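Local coordinates for protein galectin (Xenopus laevis, PDB 3WUC) that probably binds lactose and related beta-galactosides, as galectins do, and carries a glycan in its sugar-binding groove in this crystal, at residues Asn13-Lys18 / Ile118-Tyr123; Thr90-Asp95 / Val102-Gly107; Gly26-Gly31 / Asn127-Ile132. All blocks are in the same frame, centred on the assembly; numbering follows the deposited sequence.

Contact 1: residues Asn13-Lys18 / Ile118-Tyr123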
ATOM      1  N   ASN B  13      -9.928  17.441  -7.661  1.00 14.27           N
ATOM      2  CA  ASN B  13      -8.674  18.054  -7.483  1.00 14.28           C
ATOM      3  C   ASN B  13      -7.561  17.031  -7.424  1.00 15.16           C
ATOM      4  O   ASN B  13      -6.523  17.223  -6.720  1.00 16.30           O
ATOM      5  CB  ASN B  13      -8.568  18.932  -6.207  1.00 15.90           C
ATOM      6  CG  ASN B  13      -9.436  20.166  -6.235  1.00 17.35           C
ATOM      7  OD1 ASN B  13      -9.826  20.608  -7.301  1.00 20.03           O
ATOM      8  ND2 ASN B  13      -9.783  20.667  -5.091  1.00 19.98           N
ATOM      9  N   LEU B  14      -7.691  16.006  -8.237  1.00 13.06           N
ATOM     10  CA  LEU B  14      -6.670  14.944  -8.258  1.00 14.30           C
ATOM     11  C   LEU B  14      -5.278  15.439  -8.706  1.00 15.01           C
ATOM     12  O   LEU B  14      -4.289  14.932  -8.166  1.00 17.22           O
ATOM     13  CB  LEU B  14      -7.153  13.774  -9.103  1.00 13.15           C
ATOM     14  CG  LEU B  14      -6.230  12.555  -8.968  1.00 15.24           C
ATOM     15  CD1 LEU B  14      -6.253  11.882  -7.591  1.00 17.77           C
ATOM     16  CD2 LEU B  14      -6.579  11.547 -10.077  1.00 16.38           C
ATOM     17  N   ASN B  15      -5.200  16.433  -9.577  1.00 16.06           N
ATOM     18  CA  ASN B  15      -3.944  17.020 -10.043  1.00 16.85           C
ATOM     19  C   ASN B  15      -2.952  16.020 -10.577  1.00 17.70           C
ATOM     20  O   ASN B  15      -1.753  16.109 -10.317  1.00 20.81           O
ATOM     21  CB  ASN B  15      -3.308  17.810  -8.908  1.00 17.47           C
ATOM     22  CG  ASN B  15      -2.417  18.892  -9.393  1.00 20.01           C
ATOM     23  OD1 ASN B  15      -2.580  19.448 -10.468  1.00 22.07           O
ATOM     24  ND2 ASN B  15      -1.451  19.222  -8.594  1.00 23.90           N
ATOM     25  N   LEU B  16      -3.449  15.074 -11.355  1.00 16.08           N
ATOM     26  CA  LEU B  16      -2.621  14.072 -11.999  1.00 15.37           C
ATOM     27  C   LEU B  16      -2.116  14.629 -13.323  1.00 16.70           C
ATOM     28  O   LEU B  16      -2.879  14.828 -14.228  1.00 15.30           O
ATOM     29  CB  LEU B  16      -3.380  12.776 -12.216  1.00 15.07           C
ATOM     30  CG  LEU B  16      -2.615  11.611 -12.760  1.00 14.39           C
ATOM     31  CD1 LEU B  16      -1.635  11.031 -11.768  1.00 17.47           C
ATOM     32  CD2 LEU B  16      -3.584  10.593 -13.251  1.00 17.13           C
ATOM     33  N   HIS B  17      -0.827  14.794 -13.448  1.00 17.74           N
ATOM     34  CA  HIS B  17      -0.194  15.282 -14.651  1.00 17.39           C
ATOM     35  C   HIS B  17       0.336  14.172 -15.530  1.00 17.43           C
ATOM     36  O   HIS B  17       0.565  13.069 -15.071  1.00 16.73           O
ATOM     37  CB  HIS B  17       0.961  16.180 -14.255  1.00 19.35           C
ATOM     38  CG  HIS B  17       0.507  17.445 -13.588  1.00 21.69           C
ATOM     39  ND1 HIS B  17       0.532  18.668 -14.252  1.00 29.41           N
ATOM     40  CD2 HIS B  17      -0.033  17.677 -12.378  1.00 23.86           C
ATOM     41  CE1 HIS B  17       0.057  19.603 -13.444  1.00 26.74           C
ATOM     42  NE2 HIS B  17      -0.329  19.024 -12.318  1.00 26.34           N
ATOM     43  N   LYS B  18       0.599  14.453 -16.809  1.00 17.76           N
ATOM     44  CA  LYS B  18       1.228  13.427 -17.659  1.00 18.44           C
ATOM     45  C   LYS B  18       2.587  12.964 -17.064  1.00 19.16           C
ATOM     46  O   LYS B  18       3.310  13.749 -16.447  1.00 20.84           O
ATOM     47  CB  LYS B  18       1.301  13.920 -19.132  1.00 20.78           C
ATOM     48  CG  LYS B  18      -0.053  13.970 -19.787  1.00 22.10           C
ATOM     49  CD  LYS B  18       0.045  14.379 -21.235  1.00 21.88           C
ATOM     50  CE  LYS B  18      -1.348  14.405 -21.825  1.00 23.21           C
ATOM     51  NZ  LYS B  18      -1.379  15.222 -23.076  1.00 23.76           N
ATOM     52  N   ILE B 118      -5.652  17.479 -23.051  1.00 18.02           N
ATOM     53  CA  ILE B 118      -5.784  17.547 -21.573  1.00 19.99           C
ATOM     54  C   ILE B 118      -4.419  17.439 -20.941  1.00 18.69           C
ATOM     55  O   ILE B 118      -3.641  16.658 -21.325  1.00 20.60           O
ATOM     56  CB  ILE B 118      -6.740  16.467 -21.037  1.00 19.03           C
ATOM     57  CG1 ILE B 118      -6.913  16.592 -19.510  1.00 18.40           C
ATOM     58  CG2 ILE B 118      -6.250  15.109 -21.491  1.00 20.27           C
ATOM     59  CD1 ILE B 118      -8.131  15.825 -19.021  1.00 19.51           C
ATOM     60  N   GLU B 119      -4.106  18.290 -19.976  1.00 17.68           N
ATOM     61  CA  GLU B 119      -2.799  18.255 -19.326  1.00 19.30           C
ATOM     62  C   GLU B 119      -2.899  17.786 -17.873  1.00 18.05           C
ATOM     63  O   GLU B 119      -1.926  17.401 -17.335  1.00 19.06           O
ATOM     64  CB  GLU B 119      -2.066  19.589 -19.389  1.00 24.78           C
ATOM     65  CG  GLU B 119      -1.443  19.797 -20.815  1.00 29.68           C
ATOM     66  CD  GLU B 119      -0.477  18.622 -21.264  1.00 33.93           C
ATOM     67  OE1 GLU B 119       0.534  18.277 -20.546  1.00 35.84           O
ATOM     68  OE2 GLU B 119      -0.692  18.027 -22.352  1.00 35.84           O
ATOM     69  N   VAL B 120      -4.077  17.857 -17.289  1.00 17.66           N
ATOM     70  CA  VAL B 120      -4.286  17.457 -15.869  1.00 16.34           C
ATOM     71  C   VAL B 120      -5.590  16.745 -15.751  1.00 16.96           C
ATOM     72  O   VAL B 120      -6.636  17.244 -16.177  1.00 17.55           O
ATOM     73  CB  VAL B 120      -4.239  18.669 -14.913  1.00 17.68           C
ATOM     74  CG1 VAL B 120      -4.412  18.242 -13.467  1.00 19.31           C
ATOM     75  CG2 VAL B 120      -2.958  19.441 -15.068  1.00 23.11           C
ATOM     76  N   ILE B 121      -5.563  15.557 -15.158  1.00 14.82           N
ATOM     77  CA  ILE B 121      -6.767  14.855 -14.718  1.00 15.97           C
ATOM     78  C   ILE B 121      -7.076  15.165 -13.310  1.00 16.18           C
ATOM     79  O   ILE B 121      -6.285  14.936 -12.383  1.00 15.33           O
ATOM     80  CB  ILE B 121      -6.616  13.283 -14.879  1.00 15.62           C
ATOM     81  CG1 ILE B 121      -6.477  13.037 -16.419  1.00 17.13           C
ATOM     82  CG2 ILE B 121      -7.764  12.508 -14.210  1.00 14.39           C
ATOM     83  CD1 ILE B 121      -6.106  11.636 -16.670  1.00 15.61           C
ATOM     84  N   ASN B 122      -8.161  15.840 -13.117  1.00 14.50           N
ATOM     85  CA  ASN B 122      -8.559  16.204 -11.797  1.00 15.02           C
ATOM     86  C   ASN B 122      -9.731  15.451 -11.189  1.00 14.05           C
ATOM     87  O   ASN B 122     -10.039  15.519  -9.979  1.00 14.77           O
ATOM     88  CB  ASN B 122      -8.909  17.695 -11.769  1.00 15.96           C
ATOM     89  CG  ASN B 122      -7.731  18.598 -11.612  1.00 16.54           C
ATOM     90  OD1 ASN B 122      -6.824  18.372 -10.750  1.00 18.44           O
ATOM     91  ND2 ASN B 122      -7.659  19.593 -12.460  1.00 20.97           N
ATOM     92  N   TYR B 123     -10.529  14.757 -12.032  1.00 12.70           N
ATOM     93  CA  TYR B 123     -11.658  14.044 -11.651  1.00 14.06           C
ATOM     94  C   TYR B 123     -11.502  12.558 -11.893  1.00 12.70           C
ATOM     95  O   TYR B 123     -11.038  12.147 -12.952  1.00 14.48           O
ATOM     96  CB  TYR B 123     -12.890  14.517 -12.500  1.00 13.35           C
ATOM     97  CG  TYR B 123     -14.199  13.801 -12.311  1.00 12.15           C
ATOM     98  CD1 TYR B 123     -15.124  14.109 -11.306  1.00 14.45           C
ATOM     99  CD2 TYR B 123     -14.604  12.797 -13.180  1.00 12.07           C
ATOM    100  CE1 TYR B 123     -16.327  13.489 -11.168  1.00 14.84           C
ATOM    101  CE2 TYR B 123     -15.798  12.136 -13.039  1.00 15.39           C
ATOM    102  CZ  TYR B 123     -16.700  12.474 -12.065  1.00 13.97           C
ATOM    103  OH  TYR B 123     -17.885  11.783 -11.942  1.00 17.19           O
TER
HETATM  104  O   HOH W   1       0.573  17.227 -17.914  1.00 24.47           O
HETATM  105  O   HOH W   2      -3.945  15.390 -24.352  1.00 30.22           O
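Segments 13-18 and 118-123 run antiparallel with L16 and I121 as a hydrogen-bonded pair, L16 O accepting from I121 N at 2.9 Å and L16 N donating in turn to I121 O. N15 and L16 both face I121, a G1 beta bulge, and N15 carries the positive phi (53°) that goes with its first position. The turned-out N15 amide is taken up by a side chain: N122 OD1 accepts from N15 N at 2.8 Å, in the plane of its own carboxamide, while N122 O takes L14 N from above the carbonyl plane.

On the side of H17 and V120, the valine branch CG2 sits over one face of the imidazole, 3.8 Å from the ring centroid and displaced toward the CE1 rim at 3.4 Å, a CH-pi contact. The ring's rotation is fixed in addition by H17 NE2, which donates to N15 OD1 at 2.9 Å, a bent bond that arrives well above the amide plane; V120 CG1 lies against that same asparagine. K18 stretches its extended chain across E119, whose own chain folds back at chi2 (-56°), and NZ meets OE2 in a 3.0 Å salt bridge from above the carboxylate plane. NZ also gives a weak bond to I118 O, and a water ties K18 N to both E119 O and OE1. D98 forms a second salt bridge with K18 NZ, so the ammonium is shared between two acids.

L16 and I121 turn inward, CB to CB at 4.2 Å. I121 packs on I47 of strand 45-53 in its own sheet and on F96 of strand 89-96 in the facing five-stranded sheet, so the pair reaches across the galectin sandwich, while L14 leans on L131 of the second subunit.

Contact 2: residues Thr90-Asp95 / Val102-Gly107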
ATOM      1  N   THR B  90     -10.526  -5.854  -7.278  1.00 16.80           N
ATOM      2  CA  THR B  90      -9.871  -5.678  -8.504  1.00 15.40           C
ATOM      3  C   THR B  90      -8.941  -4.476  -8.400  1.00 14.84           C
ATOM      4  O   THR B  90      -9.000  -3.726  -7.427  1.00 15.65           O
ATOM      5  CB  THR B  90     -10.801  -5.555  -9.710  1.00 14.39           C
ATOM      6  OG1 THR B  90     -10.070  -5.637 -10.911  1.00 16.56           O
ATOM      7  CG2 THR B  90     -11.477  -4.163  -9.722  1.00 17.23           C
ATOM      8  N   MET B  91      -8.045  -4.353  -9.307  1.00 14.66           N
ATOM      9  CA  MET B  91      -7.082  -3.230  -9.373  1.00 15.79           C
ATOM     10  C   MET B  91      -6.922  -2.804 -10.824  1.00 16.38           C
ATOM     11  O   MET B  91      -6.700  -3.627 -11.700  1.00 16.54           O
ATOM     12  CB  MET B  91      -5.712  -3.597  -8.796  1.00 17.42           C
ATOM     13  CG  MET B  91      -4.759  -2.470  -8.838  1.00 18.74           C
ATOM     14  SD  MET B  91      -3.256  -2.854  -7.905  1.00 27.16           S
ATOM     15  CE  MET B  91      -2.603  -4.156  -8.875  1.00 29.08           C
ATOM     16  N   LEU B  92      -7.052  -1.485 -11.096  1.00 15.02           N
ATOM     17  CA  LEU B  92      -6.790  -0.907 -12.391  1.00 14.83           C
ATOM     18  C   LEU B  92      -5.778   0.207 -12.242  1.00 14.98           C
ATOM     19  O   LEU B  92      -5.895   0.996 -11.286  1.00 14.52           O
ATOM     20  CB  LEU B  92      -8.120  -0.359 -13.017  1.00 15.85           C
ATOM     21  CG  LEU B  92      -9.187  -1.424 -13.397  1.00 16.94           C
ATOM     22  CD1 LEU B  92     -10.535  -0.746 -13.702  1.00 18.90           C
ATOM     23  CD2 LEU B  92      -8.714  -2.099 -14.654  1.00 17.47           C
ATOM     24  N   ILE B  93      -4.799   0.271 -13.105  1.00 13.90           N
ATOM     25  CA  ILE B  93      -3.762   1.307 -13.041  1.00 13.79           C
ATOM     26  C   ILE B  93      -3.836   2.079 -14.366  1.00 15.69           C
ATOM     27  O   ILE B  93      -3.912   1.504 -15.437  1.00 15.53           O
ATOM     28  CB  ILE B  93      -2.367   0.720 -12.797  1.00 16.72           C
ATOM     29  CG1 ILE B  93      -2.401   0.005 -11.477  1.00 16.61           C
ATOM     30  CG2 ILE B  93      -1.376   1.820 -12.807  1.00 17.59           C
ATOM     31  CD1 ILE B  93      -1.109  -0.755 -11.257  1.00 19.20           C
ATOM     32  N   PHE B  94      -3.820   3.403 -14.300  1.00 13.10           N
ATOM     33  CA  PHE B  94      -3.902   4.261 -15.498  1.00 12.43           C
ATOM     34  C   PHE B  94      -2.663   5.102 -15.595  1.00 13.73           C
ATOM     35  O   PHE B  94      -2.410   5.903 -14.698  1.00 14.39           O
ATOM     36  CB  PHE B  94      -5.148   5.156 -15.411  1.00 11.64           C
ATOM     37  CG  PHE B  94      -6.451   4.414 -15.248  1.00 12.54           C
ATOM     38  CD1 PHE B  94      -6.913   3.951 -14.072  1.00 12.85           C
ATOM     39  CD2 PHE B  94      -7.204   4.158 -16.401  1.00 13.67           C
ATOM     40  CE1 PHE B  94      -8.090   3.231 -13.923  1.00 13.61           C
ATOM     41  CE2 PHE B  94      -8.439   3.460 -16.262  1.00 14.06           C
ATOM     42  CZ  PHE B  94      -8.841   3.031 -15.088  1.00 13.94           C
ATOM     43  N   ASP B  95      -1.899   4.957 -16.650  1.00 14.89           N
ATOM     44  CA  ASP B  95      -0.703   5.754 -16.917  1.00 15.54           C
ATOM     45  C   ASP B  95      -1.135   6.933 -17.784  1.00 15.98           C
ATOM     46  O   ASP B  95      -1.641   6.719 -18.864  1.00 15.34           O
ATOM     47  CB  ASP B  95       0.333   4.979 -17.753  1.00 18.14           C
ATOM     48  CG  ASP B  95       0.922   3.843 -17.086  1.00 26.22           C
ATOM     49  OD1 ASP B  95       0.762   3.767 -15.845  1.00 30.09           O
ATOM     50  OD2 ASP B  95       1.543   2.991 -17.848  1.00 30.61           O
ATOM     51  N   VAL B 102      -4.187   1.773 -19.951  1.00 14.32           N
ATOM     52  CA  VAL B 102      -5.005   1.102 -18.927  1.00 13.92           C
ATOM     53  C   VAL B 102      -4.337  -0.276 -18.650  1.00 14.47           C
ATOM     54  O   VAL B 102      -4.313  -1.134 -19.564  1.00 14.59           O
ATOM     55  CB  VAL B 102      -6.471   0.878 -19.287  1.00 15.62           C
ATOM     56  CG1 VAL B 102      -7.249   0.325 -18.139  1.00 18.68           C
ATOM     57  CG2 VAL B 102      -7.053   2.219 -19.877  1.00 16.38           C
ATOM     58  N   HIS B 103      -3.717  -0.426 -17.476  1.00 12.97           N
ATOM     59  CA  HIS B 103      -3.131  -1.695 -17.028  1.00 13.80           C
ATOM     60  C   HIS B 103      -4.184  -2.530 -16.362  1.00 13.43           C
ATOM     61  O   HIS B 103      -4.681  -2.233 -15.260  1.00 13.41           O
ATOM     62  CB  HIS B 103      -2.002  -1.485 -16.044  1.00 15.82           C
ATOM     63  CG  HIS B 103      -0.821  -0.798 -16.614  1.00 18.29           C
ATOM     64  ND1 HIS B 103       0.228  -1.490 -17.202  1.00 23.79           N
ATOM     65  CD2 HIS B 103      -0.558   0.517 -16.819  1.00 21.09           C
ATOM     66  CE1 HIS B 103       1.137  -0.630 -17.629  1.00 23.04           C
ATOM     67  NE2 HIS B 103       0.691   0.595 -17.402  1.00 22.21           N
ATOM     68  N   LEU B 104      -4.569  -3.609 -17.003  1.00 12.52           N
ATOM     69  CA  LEU B 104      -5.485  -4.532 -16.480  1.00 11.90           C
ATOM     70  C   LEU B 104      -4.793  -5.487 -15.437  1.00 13.32           C
ATOM     71  O   LEU B 104      -3.562  -5.712 -15.611  1.00 13.47           O
ATOM     72  CB  LEU B 104      -6.099  -5.369 -17.613  1.00 13.91           C
ATOM     73  CG  LEU B 104      -6.798  -4.611 -18.786  1.00 13.60           C
ATOM     74  CD1 LEU B 104      -7.317  -5.523 -19.786  1.00 14.23           C
ATOM     75  CD2 LEU B 104      -7.905  -3.738 -18.173  1.00 15.38           C
ATOM     76  N   PRO B 105      -5.586  -6.092 -14.536  1.00 13.98           N
ATOM     77  CA  PRO B 105      -4.935  -6.875 -13.431  1.00 14.72           C
ATOM     78  C   PRO B 105      -4.397  -8.203 -13.921  1.00 15.54           C
ATOM     79  O   PRO B 105      -3.621  -8.810 -13.152  1.00 17.53           O
ATOM     80  CB  PRO B 105      -5.999  -7.020 -12.336  1.00 15.59           C
ATOM     81  CG  PRO B 105      -7.284  -6.837 -13.124  1.00 15.69           C
ATOM     82  CD  PRO B 105      -7.009  -5.882 -14.255  1.00 13.83           C
ATOM     83  N   ASP B 106      -4.714  -8.622 -15.143  1.00 14.37           N
ATOM     84  CA  ASP B 106      -4.091  -9.847 -15.724  1.00 15.94           C
ATOM     85  C   ASP B 106      -2.760  -9.545 -16.413  1.00 16.78           C
ATOM     86  O   ASP B 106      -2.269 -10.412 -17.141  1.00 18.44           O
ATOM     87  CB  ASP B 106      -5.077 -10.531 -16.692  1.00 16.14           C
ATOM     88  CG  ASP B 106      -5.489  -9.624 -17.879  1.00 16.91           C
ATOM     89  OD1 ASP B 106      -4.930  -8.502 -18.053  1.00 16.79           O
ATOM     90  OD2 ASP B 106      -6.300 -10.151 -18.723  1.00 19.13           O
ATOM     91  N   GLY B 107      -2.196  -8.326 -16.286  1.00 16.70           N
ATOM     92  CA  GLY B 107      -0.992  -7.942 -16.942  1.00 16.18           C
ATOM     93  C   GLY B 107      -1.080  -7.429 -18.348  1.00 15.75           C
ATOM     94  O   GLY B 107      -0.064  -6.968 -18.857  1.00 19.03           O
TER
HETATM   95  O   HOH W   3      -4.089  -3.498 -12.750  1.00 16.92           O
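This is a buried antiparallel pairing within a beta hairpin: strand 89-96 lies beside strand 99-103 in the five-stranded sheet, and the pairing frays where the second segment leaves the sheet after H103. I93 and H103 make the hydrogen-bonded pair, but unevenly. H103 N donates to I93 O at 2.8 Å, nearly along the C=O axis, whereas I93 N reaches H103 O only weakly. Beyond that point a water donates to both M91 O and H103 O as the strands separate.

On the face shared by I93 and H103, the imidazole lies alongside the strand and points NE2 at D95. The bond to D95 OD2 is short, 2.6 Å, and fairly straight at 163°; it leaves exactly in the ring plane but lands above the carboxylate plane, the two planes being 60° apart. So close a carboxylate would probably favour a protonated imidazole.

The other face belongs to the interior of the galectin beta-sandwich. F94 CE2 rests against V102 CG1 at 3.8 Å, side by side, and L92 CD2 meets L104 CD2; V37 of the opposite sheet packs on both L92 and F94. P105 lies against the strand with its CD 3.4 Å from M91 O, and is the second residue of the type I turn L104-G107, closed by G107 N to L104 O at 3.0 Å. G107 O accepts from S88 OG of the third subunit.

Contact 3: residues Gly26-Gly31 / Asn127-Ile132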
ATOM      1  N   GLY B  26     -10.478  -1.613  -5.572  1.00 14.82           N
ATOM      2  CA  GLY B  26     -11.813  -1.616  -5.015  1.00 14.82           C
ATOM      3  C   GLY B  26     -12.500  -2.920  -5.149  1.00 15.25           C
ATOM      4  O   GLY B  26     -11.998  -3.805  -5.815  1.00 15.58           O
ATOM      5  N   ARG B  27     -13.687  -3.043  -4.546  1.00 14.36           N
ATOM      6  CA  ARG B  27     -14.439  -4.287  -4.563  1.00 16.73           C
ATOM      7  C   ARG B  27     -15.667  -4.092  -5.503  1.00 16.37           C
ATOM      8  O   ARG B  27     -16.508  -3.221  -5.252  1.00 15.83           O
ATOM      9  CB  ARG B  27     -14.911  -4.742  -3.180  1.00 19.34           C
ATOM     10  CG  ARG B  27     -15.685  -6.038  -3.235  1.00 23.19           C
ATOM     11  CD  ARG B  27     -16.017  -6.618  -1.836  1.00 24.08           C
ATOM     12  NE  ARG B  27     -14.780  -6.971  -1.103  1.00 28.49           N
ATOM     13  CZ  ARG B  27     -14.087  -8.120  -1.179  1.00 29.67           C
ATOM     14  NH1 ARG B  27     -14.482  -9.180  -1.913  1.00 29.05           N
ATOM     15  NH2 ARG B  27     -12.966  -8.230  -0.469  1.00 31.76           N
ATOM     16  N   ILE B  28     -15.754  -4.912  -6.526  1.00 16.77           N
ATOM     17  CA  ILE B  28     -16.806  -4.791  -7.520  1.00 15.75           C
ATOM     18  C   ILE B  28     -18.106  -5.191  -6.853  1.00 18.21           C
ATOM     19  O   ILE B  28     -18.128  -6.207  -6.114  1.00 20.14           O
ATOM     20  CB  ILE B  28     -16.554  -5.662  -8.733  1.00 15.65           C
ATOM     21  CG1 ILE B  28     -15.263  -5.271  -9.413  1.00 15.75           C
ATOM     22  CG2 ILE B  28     -17.752  -5.526  -9.713  1.00 16.02           C
ATOM     23  CD1 ILE B  28     -14.727  -6.355 -10.293  1.00 16.98           C
ATOM     24  N   ALA B  29     -19.166  -4.363  -7.020  1.00 17.52           N
ATOM     25  CA  ALA B  29     -20.460  -4.768  -6.484  1.00 19.74           C
ATOM     26  C   ALA B  29     -20.904  -6.208  -6.876  1.00 19.88           C
ATOM     27  O   ALA B  29     -20.877  -6.608  -8.045  1.00 19.51           O
ATOM     28  CB  ALA B  29     -21.466  -3.758  -6.949  1.00 20.36           C
ATOM     29  N   LYS B  30     -21.369  -6.943  -5.864  1.00 25.23           N
ATOM     30  CA  LYS B  30     -21.792  -8.340  -6.066  1.00 26.30           C
ATOM     31  C   LYS B  30     -23.009  -8.373  -6.987  1.00 22.71           C
ATOM     32  O   LYS B  30     -23.938  -7.580  -6.841  1.00 28.38           O
ATOM     33  CB  LYS B  30     -22.130  -9.064  -4.741  1.00 29.04           C
ATOM     34  CG  LYS B  30     -22.662 -10.517  -4.916  1.00 36.39           C
ATOM     35  CD  LYS B  30     -21.599 -11.528  -5.402  1.00 39.14           C
ATOM     36  CE  LYS B  30     -21.352 -11.567  -6.931  1.00 36.54           C
ATOM     37  NZ  LYS B  30     -22.133 -12.509  -7.817  1.00 45.74           N
ATOM     38  N   GLY B  31     -22.913  -9.216  -7.988  1.00 23.67           N
ATOM     39  CA  GLY B  31     -24.043  -9.542  -8.868  1.00 26.49           C
ATOM     40  C   GLY B  31     -24.276  -8.449  -9.898  1.00 25.98           C
ATOM     41  O   GLY B  31     -25.228  -8.488 -10.675  1.00 26.15           O
ATOM     42  N   ASN B 127     -17.973   3.772 -10.045  1.00 15.26           N
ATOM     43  CA  ASN B 127     -19.377   3.438 -10.160  1.00 16.09           C
ATOM     44  C   ASN B 127     -19.473   1.898 -10.088  1.00 15.32           C
ATOM     45  O   ASN B 127     -18.783   1.149 -10.837  1.00 14.67           O
ATOM     46  CB  ASN B 127     -19.972   3.993 -11.480  1.00 16.96           C
ATOM     47  CG  ASN B 127     -20.031   5.546 -11.514  1.00 19.36           C
ATOM     48  OD1 ASN B 127     -20.363   6.159 -10.549  1.00 23.87           O
ATOM     49  ND2 ASN B 127     -19.722   6.128 -12.614  1.00 25.50           N
ATOM     50  N   ASN B 128     -20.358   1.430  -9.199  1.00 16.98           N
ATOM     51  CA  ASN B 128     -20.561  -0.000  -8.910  1.00 16.92           C
ATOM     52  C   ASN B 128     -19.250  -0.713  -8.459  1.00 18.85           C
ATOM     53  O   ASN B 128     -19.074  -1.923  -8.653  1.00 16.53           O
ATOM     54  CB  ASN B 128     -21.125  -0.651 -10.191  1.00 17.11           C
ATOM     55  CG  ASN B 128     -22.655  -0.605 -10.238  1.00 18.49           C
ATOM     56  OD1 ASN B 128     -23.274  -0.052  -9.328  1.00 18.73           O
ATOM     57  ND2 ASN B 128     -23.255  -1.219 -11.253  1.00 20.09           N
ATOM     58  N   ILE B 129     -18.404   0.033  -7.802  1.00 16.48           N
ATOM     59  CA  ILE B 129     -17.207  -0.535  -7.182  1.00 16.66           C
ATOM     60  C   ILE B 129     -16.867   0.292  -5.977  1.00 16.75           C
ATOM     61  O   ILE B 129     -16.884   1.548  -6.001  1.00 17.87           O
ATOM     62  CB  ILE B 129     -16.093  -0.592  -8.263  1.00 16.60           C
ATOM     63  CG1 ILE B 129     -14.788  -1.064  -7.573  1.00 17.88           C
ATOM     64  CG2 ILE B 129     -15.822   0.745  -8.919  1.00 17.21           C
ATOM     65  CD1 ILE B 129     -13.603  -1.323  -8.499  1.00 17.98           C
ATOM     66  N   GLU B 130     -16.584  -0.355  -4.862  1.00 17.35           N
ATOM     67  CA  GLU B 130     -16.388   0.242  -3.593  1.00 18.64           C
ATOM     68  C   GLU B 130     -14.918   0.510  -3.382  1.00 16.36           C
ATOM     69  O   GLU B 130     -14.127  -0.430  -3.536  1.00 17.63           O
ATOM     70  CB  GLU B 130     -16.941  -0.688  -2.518  1.00 21.29           C
ATOM     71  CG  GLU B 130     -16.610  -0.466  -1.099  1.00 28.61           C
ATOM     72  CD  GLU B 130     -17.343  -1.526  -0.208  1.00 38.68           C
ATOM     73  OE1 GLU B 130     -17.765  -2.641  -0.705  1.00 42.14           O
ATOM     74  OE2 GLU B 130     -17.490  -1.236   0.980  1.00 46.27           O
ATOM     75  N   LEU B 131     -14.524   1.716  -3.045  1.00 14.92           N
ATOM     76  CA  LEU B 131     -13.119   2.040  -2.870  1.00 16.22           C
ATOM     77  C   LEU B 131     -12.415   1.196  -1.835  1.00 18.91           C
ATOM     78  O   LEU B 131     -12.910   1.064  -0.724  1.00 17.80           O
ATOM     79  CB  LEU B 131     -12.964   3.511  -2.458  1.00 17.16           C
ATOM     80  CG  LEU B 131     -11.514   4.021  -2.383  1.00 18.81           C
ATOM     81  CD1 LEU B 131     -10.766   4.000  -3.702  1.00 18.37           C
ATOM     82  CD2 LEU B 131     -11.570   5.419  -1.732  1.00 22.04           C
ATOM     83  N   ILE B 132     -11.226   0.662  -2.186  1.00 15.29           N
ATOM     84  CA  ILE B 132     -10.285   0.130  -1.212  1.00 15.77           C
ATOM     85  C   ILE B 132      -9.132   1.098  -1.072  1.00 16.77           C
ATOM     86  O   ILE B 132      -8.763   1.446   0.074  1.00 17.86           O
ATOM     87  CB  ILE B 132      -9.825  -1.291  -1.560  1.00 16.21           C
ATOM     88  CG1 ILE B 132     -10.987  -2.257  -1.423  1.00 18.67           C
ATOM     89  CG2 ILE B 132      -8.665  -1.718  -0.670  1.00 18.80           C
ATOM     90  CD1 ILE B 132     -10.688  -3.579  -2.088  1.00 19.71           C
TER
HETATM   91  O   HOH W   4     -18.560  -3.977  -3.339  1.00 30.45           O
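I129 and I132 close on G26 from two directions: I129 sends CG1 and CD1 along the inner side of the backbone, CD1 reaching G26 C at 3.9 Å, while I132 lays its CD1 against the same carbon at 3.6 Å. With no side chain on G26 there is room for I129 CG1 and E130 O, and G26 CA lies 3.0 Å from E130 O. I129 holds CG1 anti to the backbone N (chi1 175°), which lines its chain up beneath R27 O, and CD1 goes on to a loose 4.4 Å contact with I28 CG1. I28 and I129 share the face that looks into the galectin sandwich, where T90 meets both.

The backbones form the antiparallel pairing of strand 20-28 with strand 129-136, the outermost strand of this five-stranded sheet within the chain. R27 and E130 are its hydrogen-bonded pair: R27 N donates to E130 O at 2.8 Å, in the carbonyl plane, and E130 N to R27 O, almost straight at 171° but from above the plane. A29 N extends the pairing to N128 O.

Outward, R27 and E130 leave on the same exposed face, yet their charged ends do not touch, R27 NE standing 5.3 Å from E130 OE1. A water links R27 O with E130 OE1, while the guanidinium turns to G87 O and the carboxylate of E89. The N128 carboxamide bonds to R34 O and E6 N.

Overall arrangement
Contacts 2 and 3 belong to one five-stranded sheet, on either side of the pairing between strands 20-28 and 89-96, and meet directly: T90 N probably donates to G26 O, and T90 CG2 packs on I129. Contact 1 lies on the other sheet, its centre about 18 Å from contact 2's and 23 Å from contact 3's. Contact 2 is the buried one; the other two are partly buried, and both reach the second subunit. Their polar chemistry also differs: a histidine-carboxylate bond on contact 2's face away from the sandwich interior, a lysine-glutamate salt bridge with water in contact 1, and in contact 3 a water joining the R27 carbonyl to the E130 carboxylate while the guanidinium pairs with E89.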